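PDB 1XV2: hypothetical protein, similar to alpha-acetolactate decarboxylase from Staphylococcus aureus subsp. aureus, which probably catalyses the zinc-dependent decarboxylation of alpha-acetolactate to acetoin. Local coordinates for residues L14-A26 with N216-V229. Residues are numbered along the deposited sequence; the frame is centred on the assembly and turned at random.
Sequences LGTLMAGLLEGTA and NETFVKAKIDYKDV
Leu21, Ala19 and Thr16 meet Phe219, Ile224 and Tyr226 in a mixed surface contact, apolar in the middle with hydrogen bonds toward both ends. The two segments run in opposite directions, helix 14-18 against the loop before C-terminal helix 229-236 and the loop after it against helix 217-221. Leu21 reaches across with CD2, 3.8 Å from CD1 at the edge of the Phe219 ring, while CG2 of Thr16 borders the same ring edge. Ala19 CB presses unusually tightly on Ile224 CG2, at 3.4 Å, and Ile224 CG2 also lies over one face of the Tyr226 ring, offset toward its rim. The edge of this ring passes the Gly15 backbone, and Tyr226 OH hydrogen-bonds Thr16 OG1 at 2.7 Å; Thr16 OG1 also hydrogen-bonds Thr13 OG1. Toward the other end, Glu23, extended beyond CG, brings its carboxylate to the N-terminus of helix 217-221. Thr218 OG1 donates to Glu23 OE2 over a very short 2.5 Å; Asn216 ND2 donates to Glu23 OE1 from above the carboxylate plane, and a water links OE1 to Thr218 N. With CG anti to the backbone N (chi1 -179°), Asn216 points OD1 at Phe219 N, 2.8 Å away, accepting its hydrogen bond in the carbonyl plane. Phe219 packs on Leu111 of the second subunit, so the contact borders the dimer interface. Here a Schellman motif at Gly20 ends one helix, and an Asn N-cap, braced by the glutamate, begins the other.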
loop_
_atom_site.group_PDB
_atom_site.type_symbol
_atom_site.label_atom_id
_atom_site.label_comp_id
_atom_site.label_asym_id
_atom_site.label_seq_id
_atom_site.Cartn_x
_atom_site.Cartn_y
_atom_site.Cartn_z
ATOM N N LEU A 14 -5.246 -2.498 8.015
ATOM C CA LEU A 14 -6.012 -3.565 8.644
ATOM C C LEU A 14 -5.103 -4.552 9.368
ATOM O O LEU A 14 -5.415 -5.003 10.465
ATOM C CB LEU A 14 -6.845 -4.305 7.598
ATOM C CG LEU A 14 -7.681 -5.476 8.120
ATOM C CD1 LEU A 14 -8.619 -4.990 9.211
ATOM C CD2 LEU A 14 -8.456 -6.097 6.973
ATOM N N GLY A 15 -3.973 -4.875 8.750
ATOM C CA GLY A 15 -3.042 -5.811 9.354
ATOM C C GLY A 15 -2.467 -5.346 10.682
ATOM O O GLY A 15 -2.304 -6.146 11.599
ATOM N N THR A 16 -2.148 -4.060 10.784
ATOM C CA THR A 16 -1.592 -3.501 12.010
ATOM C C THR A 16 -2.681 -3.380 13.077
ATOM O O THR A 16 -2.406 -3.504 14.272
ATOM C CB THR A 16 -0.953 -2.112 11.754
ATOM O OG1 THR A 16 0.184 -2.260 10.892
ATOM C CG2 THR A 16 -0.508 -1.472 13.062
ATOM N N LEU A 17 -3.914 -3.130 12.648
ATOM C CA LEU A 17 -5.020 -3.037 13.593
ATOM C C LEU A 17 -5.188 -4.440 14.180
ATOM O O LEU A 17 -5.249 -4.609 15.396
ATOM C CB LEU A 17 -6.314 -2.614 12.884
ATOM C CG LEU A 17 -7.500 -2.267 13.794
ATOM C CD1 LEU A 17 -7.277 -0.889 14.403
ATOM C CD2 LEU A 17 -8.805 -2.285 12.998
HETATM N N MSE A 18 -5.244 -5.442 13.300
HETATM C CA MSE A 18 -5.398 -6.838 13.712
HETATM C C MSE A 18 -4.295 -7.251 14.682
HETATM O O MSE A 18 -4.500 -8.102 15.547
HETATM C CB MSE A 18 -5.348 -7.767 12.493
HETATM C CG MSE A 18 -6.510 -7.638 11.522
HETATM SE SE MSE A 18 -8.209 -8.206 12.255
HETATM C CE MSE A 18 -7.927 -10.105 12.265
ATOM N N ALA A 19 -3.124 -6.641 14.525
ATOM C CA ALA A 19 -1.974 -6.940 15.368
ATOM C C ALA A 19 -2.136 -6.458 16.807
ATOM O O ALA A 19 -1.361 -6.845 17.680
ATOM C CB ALA A 19 -0.715 -6.338 14.758
ATOM N N GLY A 20 -3.124 -5.601 17.055
ATOM C CA GLY A 20 -3.334 -5.126 18.410
ATOM C C GLY A 20 -3.090 -3.652 18.669
ATOM O O GLY A 20 -3.210 -3.201 19.808
ATOM N N LEU A 21 -2.742 -2.893 17.634
ATOM C CA LEU A 21 -2.509 -1.465 17.811
ATOM C C LEU A 21 -3.830 -0.735 17.607
ATOM O O LEU A 21 -4.143 -0.270 16.513
ATOM C CB LEU A 21 -1.449 -0.967 16.821
ATOM C CG LEU A 21 -0.016 -1.386 17.170
ATOM C CD1 LEU A 21 0.135 -2.887 17.033
ATOM C CD2 LEU A 21 0.961 -0.676 16.251
ATOM N N LEU A 22 -4.597 -0.630 18.686
ATOM C CA LEU A 22 -5.910 -0.008 18.631
ATOM C C LEU A 22 -5.991 1.448 19.084
ATOM O O LEU A 22 -7.084 2.004 19.165
ATOM C CB LEU A 22 -6.893 -0.859 19.436
ATOM C CG LEU A 22 -6.753 -2.372 19.218
ATOM C CD1 LEU A 22 -7.846 -3.105 19.985
ATOM C CD2 LEU A 22 -6.833 -2.694 17.726
ATOM N N GLU A 23 -4.853 2.068 19.380
ATOM C CA GLU A 23 -4.861 3.466 19.805
ATOM C C GLU A 23 -5.414 4.389 18.718
ATOM O O GLU A 23 -5.112 4.221 17.538
ATOM C CB GLU A 23 -3.447 3.923 20.182
ATOM C CG GLU A 23 -3.015 3.531 21.586
ATOM C CD GLU A 23 -1.635 4.062 21.947
ATOM O OE1 GLU A 23 -1.338 5.231 21.624
ATOM O OE2 GLU A 23 -0.854 3.313 22.566
ATOM N N GLY A 24 -6.233 5.358 19.114
ATOM C CA GLY A 24 -6.775 6.299 18.148
ATOM C C GLY A 24 -5.628 7.191 17.721
ATOM O O GLY A 24 -4.971 7.794 18.567
ATOM N N THR A 25 -5.372 7.282 16.420
ATOM C CA THR A 25 -4.257 8.091 15.940
ATOM C C THR A 25 -4.644 9.196 14.971
ATOM O O THR A 25 -3.799 9.987 14.548
ATOM C CB THR A 25 -3.208 7.200 15.272
ATOM O OG1 THR A 25 -3.831 6.441 14.227
ATOM C CG2 THR A 25 -2.603 6.250 16.288
ATOM N N ALA A 26 -5.919 9.238 14.605
ATOM C CA ALA A 26 -6.427 10.262 13.703
ATOM C C ALA A 26 -7.820 10.660 14.178
ATOM O O ALA A 26 -8.527 9.872 14.808
ATOM C CB ALA A 26 -6.478 9.739 12.272
ATOM N N ASN A 216 2.581 8.932 16.666
ATOM C CA ASN A 216 2.144 8.012 17.703
ATOM C C ASN A 216 3.309 7.143 18.152
ATOM O O ASN A 216 3.836 6.340 17.383
ATOM C CB ASN A 216 0.987 7.147 17.186
ATOM C CG ASN A 216 0.472 6.178 18.229
ATOM O OD1 ASN A 216 0.932 5.042 18.316
ATOM N ND2 ASN A 216 -0.484 6.631 19.040
ATOM N N GLU A 217 3.703 7.309 19.410
ATOM C CA GLU A 217 4.820 6.569 19.975
ATOM C C GLU A 217 4.650 5.053 19.999
ATOM O O GLU A 217 5.614 4.318 19.791
ATOM C CB GLU A 217 5.106 7.074 21.392
ATOM C CG GLU A 217 6.302 6.416 22.053
ATOM C CD GLU A 217 6.681 7.086 23.358
ATOM O OE1 GLU A 217 7.044 8.283 23.327
ATOM O OE2 GLU A 217 6.615 6.418 24.413
ATOM N N THR A 218 3.438 4.578 20.262
ATOM C CA THR A 218 3.212 3.139 20.312
ATOM C C THR A 218 3.450 2.499 18.946
ATOM O O THR A 218 4.099 1.457 18.845
ATOM C CB THR A 218 1.787 2.815 20.796
ATOM O OG1 THR A 218 1.587 3.385 22.097
ATOM C CG2 THR A 218 1.589 1.312 20.881
ATOM N N PHE A 219 2.929 3.126 17.896
ATOM C CA PHE A 219 3.117 2.615 16.545
ATOM C C PHE A 219 4.604 2.666 16.175
ATOM O O PHE A 219 5.185 1.669 15.751
ATOM C CB PHE A 219 2.310 3.447 15.548
ATOM C CG PHE A 219 2.526 3.042 14.113
ATOM C CD1 PHE A 219 2.066 1.811 13.646
ATOM C CD2 PHE A 219 3.229 3.868 13.244
ATOM C CE1 PHE A 219 2.310 1.408 12.335
ATOM C CE2 PHE A 219 3.480 3.474 11.924
ATOM C CZ PHE A 219 3.022 2.245 11.472
ATOM N N VAL A 220 5.213 3.834 16.345
ATOM C CA VAL A 220 6.627 4.027 16.041
ATOM C C VAL A 220 7.550 2.978 16.673
ATOM O O VAL A 220 8.365 2.361 15.984
ATOM C CB VAL A 220 7.096 5.441 16.495
ATOM C CG1 VAL A 220 8.615 5.510 16.551
ATOM C CG2 VAL A 220 6.575 6.492 15.532
ATOM N N LYS A 221 7.412 2.775 17.981
ATOM C CA LYS A 221 8.259 1.832 18.717
ATOM C C LYS A 221 7.826 0.367 18.726
ATOM O O LYS A 221 8.604 -0.510 19.116
ATOM C CB LYS A 221 8.387 2.280 20.173
ATOM C CG LYS A 221 9.036 3.628 20.397
ATOM C CD LYS A 221 9.111 3.898 21.892
ATOM C CE LYS A 221 9.823 5.198 22.213
ATOM N NZ LYS A 221 9.911 5.393 23.693
ATOM N N ALA A 222 6.599 0.092 18.306
ATOM C CA ALA A 222 6.094 -1.273 18.333
ATOM C C ALA A 222 6.783 -2.284 17.428
ATOM O O ALA A 222 7.194 -1.972 16.307
ATOM C CB ALA A 222 4.593 -1.274 18.043
ATOM N N LYS A 223 6.918 -3.500 17.947
ATOM C CA LYS A 223 7.488 -4.612 17.199
ATOM C C LYS A 223 6.231 -5.387 16.824
ATOM O O LYS A 223 5.745 -6.215 17.592
ATOM C CB LYS A 223 8.395 -5.468 18.086
ATOM C CG LYS A 223 9.025 -6.650 17.354
ATOM C CD LYS A 223 10.054 -7.360 18.220
ATOM C CE LYS A 223 10.665 -8.553 17.498
ATOM N NZ LYS A 223 9.639 -9.583 17.167
ATOM N N ILE A 224 5.696 -5.091 15.647
ATOM C CA ILE A 224 4.461 -5.704 15.184
ATOM C C ILE A 224 4.590 -7.142 14.700
ATOM O O ILE A 224 5.385 -7.441 13.811
ATOM C CB ILE A 224 3.831 -4.846 14.061
ATOM C CG1 ILE A 224 3.835 -3.371 14.478
ATOM C CG2 ILE A 224 2.400 -5.303 13.796
ATOM C CD1 ILE A 224 3.336 -2.408 13.409
ATOM N N ASP A 225 3.797 -8.031 15.294
ATOM C CA ASP A 225 3.795 -9.441 14.912
ATOM C C ASP A 225 2.608 -9.696 13.991
ATOM O O ASP A 225 1.455 -9.600 14.410
ATOM C CB ASP A 225 3.691 -10.337 16.150
ATOM C CG ASP A 225 3.517 -11.806 15.794
ATOM O OD1 ASP A 225 4.287 -12.318 14.952
ATOM O OD2 ASP A 225 2.612 -12.454 16.362
ATOM N N TYR A 226 2.899 -10.024 12.736
ATOM C CA TYR A 226 1.854 -10.274 11.750
ATOM C C TYR A 226 1.583 -11.759 11.548
ATOM O O TYR A 226 0.863 -12.147 10.631
ATOM C CB TYR A 226 2.239 -9.624 10.422
ATOM C CG TYR A 226 2.239 -8.110 10.468
ATOM C CD1 TYR A 226 1.045 -7.394 10.558
ATOM C CD2 TYR A 226 3.432 -7.393 10.422
ATOM C CE1 TYR A 226 1.042 -5.997 10.597
ATOM C CE2 TYR A 226 3.440 -6.002 10.460
ATOM C CZ TYR A 226 2.244 -5.310 10.547
ATOM O OH TYR A 226 2.258 -3.935 10.585
ATOM N N LYS A 227 2.157 -12.579 12.419
ATOM C CA LYS A 227 1.977 -14.022 12.351
ATOM C C LYS A 227 0.487 -14.358 12.311
ATOM O O LYS A 227 -0.275 -13.938 13.179
ATOM C CB LYS A 227 2.638 -14.678 13.567
ATOM C CG LYS A 227 2.626 -16.198 13.567
ATOM C CD LYS A 227 3.405 -16.744 14.761
ATOM C CE LYS A 227 3.361 -18.267 14.820
ATOM N NZ LYS A 227 1.979 -18.786 15.035
ATOM N N ASP A 228 0.086 -15.103 11.285
ATOM C CA ASP A 228 -1.305 -15.521 11.102
ATOM C C ASP A 228 -2.299 -14.390 10.848
ATOM O O ASP A 228 -3.510 -14.622 10.869
ATOM C CB ASP A 228 -1.791 -16.322 12.315
ATOM C CG ASP A 228 -0.991 -17.589 12.539
ATOM O OD1 ASP A 228 -0.736 -18.316 11.556
ATOM O OD2 ASP A 228 -0.630 -17.858 13.704
ATOM N N VAL A 229 -1.807 -13.179 10.601
ATOM C CA VAL A 229 -2.712 -12.058 10.371
ATOM C C VAL A 229 -3.655 -12.303 9.193
ATOM O O VAL A 229 -4.822 -11.922 9.244
ATOM C CB VAL A 229 -1.940 -10.731 10.142
ATOM C CG1 VAL A 229 -1.206 -10.766 8.815
ATOM C CG2 VAL A 229 -2.909 -9.556 10.200
HETATM O O HOH W 1 1.442 6.127 21.820
#